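Local coordinates for protein beta-agarase D (Zobellia galactanivorans, PDB 4ASM) that cleaves the beta-1,4-linkages of agarose at random with retention of anomeric configuration, as a secreted family 16 glycoside hydrolase of which this is the catalytic domain, at residues P264-L276 with I300-R313. Residues are numbered along the deposited sequence; the frame is centred on the assembly and turned at random.
Sequences PAGVTSTGVNGQL and ISVIDPFNYLNNGR
Thr270 O is gripped end-on by the guanidinium of Arg313, NH2 at 2.9 Å and NH1 at 3.0 Å from this one oxygen. Both bonds run in the guanidinium plane. NH1 lies in the carbonyl plane, on a lone pair, while NH2 sits above the carbonyl plane, 37° out of it. NH1 also donates to Asp304 O, so the group ties 264-276 to the turn Asp304-Asn307. Thr270 OG1 lies over one face of the guanidinium. It also bonds water 1, which accepts from Ser301 N. With an alanine in place of Arg313, Thr270 O would probably be left without its two donors, and the turn would lose this polar tie to 264-276.

The Phe306 ring packs against the backbone of 264-276. Gly274 O stands 3.3 Å above the ring plane, over its centre, and Pro305 CG lies over the opposite face, toward the rim. Ser269 O meets the ring edge in plane, 3.2 Å from Phe306 CD1, and has no hydrogen-bond partner. Leu276 crosses the ring at about a right angle, its CD2 near Phe306 CZ.

Ile300 turns CG1 away from its carbonyl carbon (chi1 -63°), which brings CD1 to 3.6 Å from Gly266 CA. Its CG2 rests on Pro264 CB. At the other end, water 2 joins Tyr308 OH to Val272 O and Gly274 O. The Tyr308 side chain lies about 9 Å from that of Arg192, which probably binds substrate. This is loop-on-loop packing around a buried phenylalanine, with type I turns in both loops, in the GH16 catalytic domain.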
ATOM      1  N   PRO A 264      -2.577   6.746 -20.512  1.00  7.03           N
ATOM      2  CA  PRO A 264      -2.177   8.150 -20.358  1.00  7.79           C
ATOM      3  C   PRO A 264      -2.359   8.991 -21.620  1.00  8.61           C
ATOM      4  O   PRO A 264      -1.935   8.584 -22.721  1.00  9.31           O
ATOM      5  CB  PRO A 264      -0.691   8.052 -19.972  1.00  8.59           C
ATOM      6  CG  PRO A 264      -0.539   6.659 -19.395  1.00  6.71           C
ATOM      7  CD  PRO A 264      -1.474   5.807 -20.223  1.00  7.43           C
ATOM      8  N   ALA A 265      -3.003  10.143 -21.446  1.00  8.47           N
ATOM      9  CA  ALA A 265      -3.232  11.083 -22.549  1.00  9.15           C
ATOM     10  C   ALA A 265      -1.985  11.907 -22.859  1.00  9.79           C
ATOM     11  O   ALA A 265      -1.790  12.340 -23.992  1.00  9.71           O
ATOM     12  CB  ALA A 265      -4.403  11.983 -22.246  1.00  9.02           C
ATOM     13  N   GLY A 266      -1.150  12.176 -21.859  1.00  9.43           N
ATOM     14  CA  GLY A 266       0.035  12.969 -22.116  1.00 10.14           C
ATOM     15  C   GLY A 266       0.926  13.201 -20.923  1.00 10.64           C
ATOM     16  O   GLY A 266       0.476  13.191 -19.762  1.00  9.89           O
ATOM     17  N   VAL A 267       2.206  13.398 -21.232  1.00 10.69           N
ATOM     18  CA  VAL A 267       3.202  13.835 -20.275  1.00 11.61           C
ATOM     19  C   VAL A 267       4.092  14.820 -20.994  1.00 12.76           C
ATOM     20  O   VAL A 267       4.186  14.818 -22.230  1.00 12.95           O
ATOM     21  CB  VAL A 267       4.069  12.678 -19.716  1.00 11.18           C
ATOM     22  CG1 VAL A 267       3.254  11.746 -18.839  1.00 11.50           C
ATOM     23  CG2 VAL A 267       4.805  11.910 -20.846  1.00 11.74           C
ATOM     24  N   THR A 268       4.750  15.632 -20.194  1.00 13.68           N
ATOM     25  CA  THR A 268       5.603  16.699 -20.652  1.00 15.95           C
ATOM     26  C   THR A 268       6.928  16.132 -21.219  1.00 16.09           C
ATOM     27  O   THR A 268       7.554  16.728 -22.120  1.00 16.80           O
ATOM     28  CB  THR A 268       5.763  17.565 -19.420  1.00 17.08           C
ATOM     29  OG1 THR A 268       5.375  18.911 -19.678  1.00 21.74           O
ATOM     30  CG2 THR A 268       7.082  17.407 -18.769  1.00 14.73           C
ATOM     31  N   SER A 269       7.339  14.971 -20.703  1.00 16.06           N
ATOM     32  CA  SER A 269       8.517  14.234 -21.163  1.00 15.66           C
ATOM     33  C   SER A 269       8.448  12.816 -20.607  1.00 15.16           C
ATOM     34  O   SER A 269       7.856  12.597 -19.547  1.00 14.73           O
ATOM     35  CB  SER A 269       9.812  14.899 -20.683  1.00 15.40           C
ATOM     36  OG  SER A 269      10.932  14.073 -20.964  1.00 18.33           O
ATOM     37  N   THR A 270       9.052  11.872 -21.313  1.00 15.15           N
ATOM     38  CA  THR A 270       9.148  10.500 -20.831  1.00 15.31           C
ATOM     39  C   THR A 270      10.518  10.256 -20.159  1.00 14.67           C
ATOM     40  O   THR A 270      10.856   9.123 -19.808  1.00 14.12           O
ATOM     41  CB  THR A 270       8.799   9.498 -21.969  1.00 15.67           C
ATOM     42  OG1 THR A 270       8.594   8.184 -21.452  1.00 21.64           O
ATOM     43  CG2 THR A 270       9.846   9.459 -23.052  1.00 13.34           C
ATOM     44  N   GLY A 271      11.283  11.335 -20.003  1.00 15.25           N
ATOM     45  CA  GLY A 271      12.556  11.314 -19.250  1.00 15.49           C
ATOM     46  C   GLY A 271      12.381  11.839 -17.837  1.00 14.96           C
ATOM     47  O   GLY A 271      11.263  12.158 -17.410  1.00 14.25           O
ATOM     48  N   VAL A 272      13.482  11.965 -17.094  1.00 14.85           N
ATOM     49  CA  VAL A 272      13.380  12.145 -15.631  1.00 15.72           C
ATOM     50  C   VAL A 272      12.777  13.456 -15.119  1.00 15.78           C
ATOM     51  O   VAL A 272      12.332  13.542 -13.974  1.00 15.40           O
ATOM     52  CB  VAL A 272      14.721  11.852 -14.904  1.00 15.84           C
ATOM     53  CG1 VAL A 272      15.167  10.423 -15.181  1.00 16.75           C
ATOM     54  CG2 VAL A 272      15.783  12.875 -15.309  1.00 17.11           C
ATOM     55  N   ASN A 273      12.746  14.477 -15.964  1.00 16.04           N
ATOM     56  CA  ASN A 273      12.133  15.727 -15.555  1.00 17.00           C
ATOM     57  C   ASN A 273      10.695  15.903 -16.054  1.00 16.59           C
ATOM     58  O   ASN A 273      10.102  16.972 -15.893  1.00 16.78           O
ATOM     59  CB  ASN A 273      13.023  16.920 -15.926  1.00 18.25           C
ATOM     60  CG  ASN A 273      14.311  16.948 -15.110  1.00 20.51           C
ATOM     61  OD1 ASN A 273      14.286  16.876 -13.870  1.00 24.75           O
ATOM     62  ND2 ASN A 273      15.445  17.041 -15.799  1.00 25.25           N
ATOM     63  N   GLY A 274      10.132  14.828 -16.608  1.00 15.75           N
ATOM     64  CA  GLY A 274       8.746  14.843 -17.086  1.00 15.05           C
ATOM     65  C   GLY A 274       7.694  15.051 -15.998  1.00 14.68           C
ATOM     66  O   GLY A 274       7.890  14.671 -14.833  1.00 13.61           O
ATOM     67  N   GLN A 275       6.570  15.652 -16.384  1.00 13.98           N
ATOM     68  CA  GLN A 275       5.419  15.821 -15.499  1.00 14.45           C
ATOM     69  C   GLN A 275       4.150  15.323 -16.181  1.00 12.51           C
ATOM     70  O   GLN A 275       4.041  15.333 -17.398  1.00 11.93           O
ATOM     71  CB  GLN A 275       5.221  17.286 -15.097  1.00 14.99           C
ATOM     72  CG  GLN A 275       6.324  17.862 -14.211  1.00 18.43           C
ATOM     73  CD  GLN A 275       6.161  19.355 -13.939  1.00 18.99           C
ATOM     74  OE1 GLN A 275       5.151  19.801 -13.378  1.00 25.67           O
ATOM     75  NE2 GLN A 275       7.178  20.132 -14.304  1.00 26.62           N
ATOM     76  N   LEU A 276       3.181  14.921 -15.377  1.00 11.42           N
ATOM     77  CA  LEU A 276       1.885  14.496 -15.893  1.00 10.68           C
ATOM     78  C   LEU A 276       1.100  15.678 -16.448  1.00 11.31           C
ATOM     79  O   LEU A 276       1.109  16.755 -15.858  1.00 11.97           O
ATOM     80  CB  LEU A 276       1.076  13.886 -14.741  1.00 10.02           C
ATOM     81  CG  LEU A 276       1.588  12.598 -14.089  1.00 10.34           C
ATOM     82  CD1 LEU A 276       0.765  12.279 -12.831  1.00  9.87           C
ATOM     83  CD2 LEU A 276       1.589  11.421 -15.060  1.00  9.64           C
ATOM     84  N   ILE A 300       2.969   5.824 -23.298  1.00  8.38           N
ATOM     85  CA  ILE A 300       3.443   6.339 -22.021  1.00  8.65           C
ATOM     86  C   ILE A 300       3.315   5.237 -20.993  1.00  8.54           C
ATOM     87  O   ILE A 300       2.249   4.650 -20.832  1.00  8.03           O
ATOM     88  CB  ILE A 300       2.608   7.557 -21.565  1.00  8.79           C
ATOM     89  CG1 ILE A 300       2.776   8.710 -22.561  1.00  8.88           C
ATOM     90  CG2 ILE A 300       2.988   7.985 -20.130  1.00  9.30           C
ATOM     91  CD1 ILE A 300       1.731   9.791 -22.446  1.00  9.39           C
ATOM     92  N   SER A 301       4.397   4.948 -20.279  1.00  7.55           N
ATOM     93  CA  SER A 301       4.350   3.913 -19.252  1.00  7.77           C
ATOM     94  C   SER A 301       3.444   4.297 -18.091  1.00  6.97           C
ATOM     95  O   SER A 301       3.400   5.458 -17.687  1.00  7.84           O
ATOM     96  CB  SER A 301       5.760   3.649 -18.726  1.00  6.79           C
ATOM     97  OG  SER A 301       5.743   2.692 -17.680  1.00  7.63           O
ATOM     98  N   VAL A 302       2.720   3.306 -17.572  1.00  6.61           N
ATOM     99  CA  VAL A 302       1.949   3.494 -16.343  1.00  7.17           C
ATOM    100  C   VAL A 302       2.722   2.946 -15.143  1.00  7.16           C
ATOM    101  O   VAL A 302       2.266   3.039 -14.011  1.00  6.25           O
ATOM    102  CB  VAL A 302       0.532   2.851 -16.422  1.00  5.91           C
ATOM    103  CG1 VAL A 302      -0.326   3.571 -17.460  1.00  6.21           C
ATOM    104  CG2 VAL A 302       0.591   1.356 -16.706  1.00  6.90           C
ATOM    105  N   ILE A 303       3.894   2.366 -15.406  1.00  6.71           N
ATOM    106  CA  ILE A 303       4.799   1.898 -14.346  1.00  7.20           C
ATOM    107  C   ILE A 303       5.806   2.991 -13.978  1.00  7.43           C
ATOM    108  O   ILE A 303       5.889   3.402 -12.827  1.00  7.60           O
ATOM    109  CB  ILE A 303       5.554   0.593 -14.752  1.00  7.19           C
ATOM    110  CG1 ILE A 303       4.588  -0.549 -15.130  1.00  9.89           C
ATOM    111  CG2 ILE A 303       6.538   0.145 -13.639  1.00  7.90           C
ATOM    112  CD1 ILE A 303       3.553  -0.928 -14.088  1.00 13.51           C
ATOM    113  N   ASP A 304       6.539   3.479 -14.985  1.00  7.15           N
ATOM    114  CA  ASP A 304       7.646   4.421 -14.792  1.00  8.02           C
ATOM    115  C   ASP A 304       7.649   5.399 -15.984  1.00  7.93           C
ATOM    116  O   ASP A 304       8.507   5.290 -16.877  1.00  8.20           O
ATOM    117  CB  ASP A 304       8.951   3.615 -14.731  1.00  8.39           C
ATOM    118  CG  ASP A 304      10.170   4.465 -14.417  1.00  8.48           C
ATOM    119  OD1 ASP A 304       9.988   5.612 -13.982  1.00  8.41           O
ATOM    120  OD2 ASP A 304      11.297   3.938 -14.602  1.00  9.60           O
ATOM    121  N   PRO A 305       6.670   6.325 -16.035  1.00  8.32           N
ATOM    122  CA  PRO A 305       6.533   7.199 -17.214  1.00  8.75           C
ATOM    123  C   PRO A 305       7.736   8.091 -17.438  1.00  9.82           C
ATOM    124  O   PRO A 305       7.966   8.509 -18.578  1.00 10.27           O
ATOM    125  CB  PRO A 305       5.285   8.055 -16.891  1.00  8.34           C
ATOM    126  CG  PRO A 305       5.105   7.958 -15.398  1.00  8.64           C
ATOM    127  CD  PRO A 305       5.615   6.569 -15.041  1.00  8.36           C
ATOM    128  N   PHE A 306       8.470   8.403 -16.367  1.00  9.25           N
ATOM    129  CA  PHE A 306       9.607   9.344 -16.425  1.00  9.45           C
ATOM    130  C   PHE A 306      10.994   8.683 -16.338  1.00 10.25           C
ATOM    131  O   PHE A 306      11.994   9.380 -16.167  1.00 10.76           O
ATOM    132  CB  PHE A 306       9.421  10.444 -15.384  1.00  9.98           C
ATOM    133  CG  PHE A 306       8.048  11.034 -15.391  1.00  9.93           C
ATOM    134  CD1 PHE A 306       7.515  11.550 -16.569  1.00 11.59           C
ATOM    135  CD2 PHE A 306       7.267  11.048 -14.246  1.00 10.18           C
ATOM    136  CE1 PHE A 306       6.215  12.085 -16.603  1.00 11.39           C
ATOM    137  CE2 PHE A 306       5.965  11.588 -14.270  1.00 10.40           C
ATOM    138  CZ  PHE A 306       5.452  12.127 -15.448  1.00  9.44           C
ATOM    139  N   ASN A 307      11.031   7.360 -16.461  1.00 10.05           N
ATOM    140  CA  ASN A 307      12.283   6.606 -16.560  1.00 10.09           C
ATOM    141  C   ASN A 307      13.144   6.724 -15.316  1.00 10.65           C
ATOM    142  O   ASN A 307      14.387   6.735 -15.394  1.00 10.63           O
ATOM    143  CB  ASN A 307      13.073   7.041 -17.804  1.00 10.24           C
ATOM    144  CG  ASN A 307      14.129   6.039 -18.191  1.00 12.16           C
ATOM    145  OD1 ASN A 307      13.949   4.835 -18.031  1.00 12.33           O
ATOM    146  ND2 ASN A 307      15.262   6.533 -18.700  1.00 16.31           N
ATOM    147  N   TYR A 308      12.491   6.790 -14.157  1.00  9.51           N
ATOM    148  CA  TYR A 308      13.216   6.922 -12.884  1.00  9.65           C
ATOM    149  C   TYR A 308      14.132   5.720 -12.627  1.00 10.03           C
ATOM    150  O   TYR A 308      15.196   5.859 -11.997  1.00 10.39           O
ATOM    151  CB  TYR A 308      12.227   7.056 -11.720  1.00  9.34           C
ATOM    152  CG  TYR A 308      11.493   8.374 -11.642  1.00  8.25           C
ATOM    153  CD1 TYR A 308      11.785   9.432 -12.516  1.00  7.82           C
ATOM    154  CD2 TYR A 308      10.472   8.558 -10.702  1.00  7.01           C
ATOM    155  CE1 TYR A 308      11.074  10.643 -12.437  1.00  8.79           C
ATOM    156  CE2 TYR A 308       9.776   9.725 -10.615  1.00  7.29           C
ATOM    157  CZ  TYR A 308      10.066  10.785 -11.482  1.00  8.42           C
ATOM    158  OH  TYR A 308       9.328  11.931 -11.346  1.00  9.90           O
ATOM    159  N   LEU A 309      13.723   4.540 -13.085  1.00  9.85           N
ATOM    160  CA  LEU A 309      14.469   3.297 -12.830  1.00 10.17           C
ATOM    161  C   LEU A 309      15.589   3.069 -13.841  1.00 11.15           C
ATOM    162  O   LEU A 309      16.472   2.206 -13.631  1.00 11.70           O
ATOM    163  CB  LEU A 309      13.538   2.075 -12.797  1.00  9.90           C
ATOM    164  CG  LEU A 309      12.384   2.136 -11.787  1.00  8.79           C
ATOM    165  CD1 LEU A 309      11.590   0.849 -11.841  1.00  8.99           C
ATOM    166  CD2 LEU A 309      12.908   2.415 -10.353  1.00  9.12           C
ATOM    167  N   ASN A 310      15.524   3.814 -14.946  1.00 11.99           N
ATOM    168  CA  ASN A 310      16.440   3.624 -16.079  1.00 13.32           C
ATOM    169  C   ASN A 310      16.677   2.143 -16.404  1.00 13.16           C
ATOM    170  O   ASN A 310      17.827   1.709 -16.587  1.00 14.25           O
ATOM    171  CB  ASN A 310      17.773   4.343 -15.824  1.00 13.90           C
ATOM    172  CG  ASN A 310      18.570   4.530 -17.099  1.00 16.18           C
ATOM    173  OD1 ASN A 310      18.004   4.645 -18.185  1.00 18.40           O
ATOM    174  ND2 ASN A 310      19.893   4.558 -16.972  1.00 19.66           N
ATOM    175  N   ASN A 311      15.601   1.360 -16.478  1.00 13.25           N
ATOM    176  CA  ASN A 311      15.731  -0.088 -16.577  1.00 13.36           C
ATOM    177  C   ASN A 311      14.761  -0.736 -17.557  1.00 13.44           C
ATOM    178  O   ASN A 311      14.529  -1.946 -17.495  1.00 14.46           O
ATOM    179  CB  ASN A 311      15.593  -0.733 -15.173  1.00 13.19           C
ATOM    180  CG  ASN A 311      14.145  -0.848 -14.706  1.00 12.40           C
ATOM    181  OD1 ASN A 311      13.246  -0.229 -15.283  1.00 11.41           O
ATOM    182  ND2 ASN A 311      13.918  -1.613 -13.646  1.00 12.77           N
ATOM    183  N   GLY A 312      14.195   0.061 -18.455  1.00 13.10           N
ATOM    184  CA  GLY A 312      13.161  -0.462 -19.343  1.00 12.81           C
ATOM    185  C   GLY A 312      11.759  -0.299 -18.770  1.00 12.40           C
ATOM    186  O   GLY A 312      10.821  -0.914 -19.281  1.00 13.08           O
ATOM    187  N   ARG A 313      11.640   0.528 -17.721  1.00 11.55           N
ATOM    188  CA  ARG A 313      10.351   0.967 -17.131  1.00 11.13           C
ATOM    189  C   ARG A 313       9.578  -0.228 -16.598  1.00 11.82           C
ATOM    190  O   ARG A 313       8.417  -0.475 -16.946  1.00 11.61           O
ATOM    191  CB  ARG A 313       9.537   1.773 -18.144  1.00 10.79           C
ATOM    192  CG  ARG A 313      10.308   2.963 -18.654  1.00 10.70           C
ATOM    193  CD  ARG A 313       9.618   3.540 -19.873  1.00 10.74           C
ATOM    194  NE  ARG A 313      10.465   4.487 -20.593  1.00 12.31           N
ATOM    195  CZ  ARG A 313      10.572   5.785 -20.326  1.00  9.22           C
ATOM    196  NH1 ARG A 313       9.903   6.357 -19.332  1.00 10.31           N
ATOM    197  NH2 ARG A 313      11.370   6.540 -21.082  1.00 12.75           N
TER
HETATM  198  O   HOH W   1       6.802   6.568 -20.488  1.00 11.25           O
HETATM  199  O   HOH W   2       9.817  13.846 -13.203  1.00 11.18           O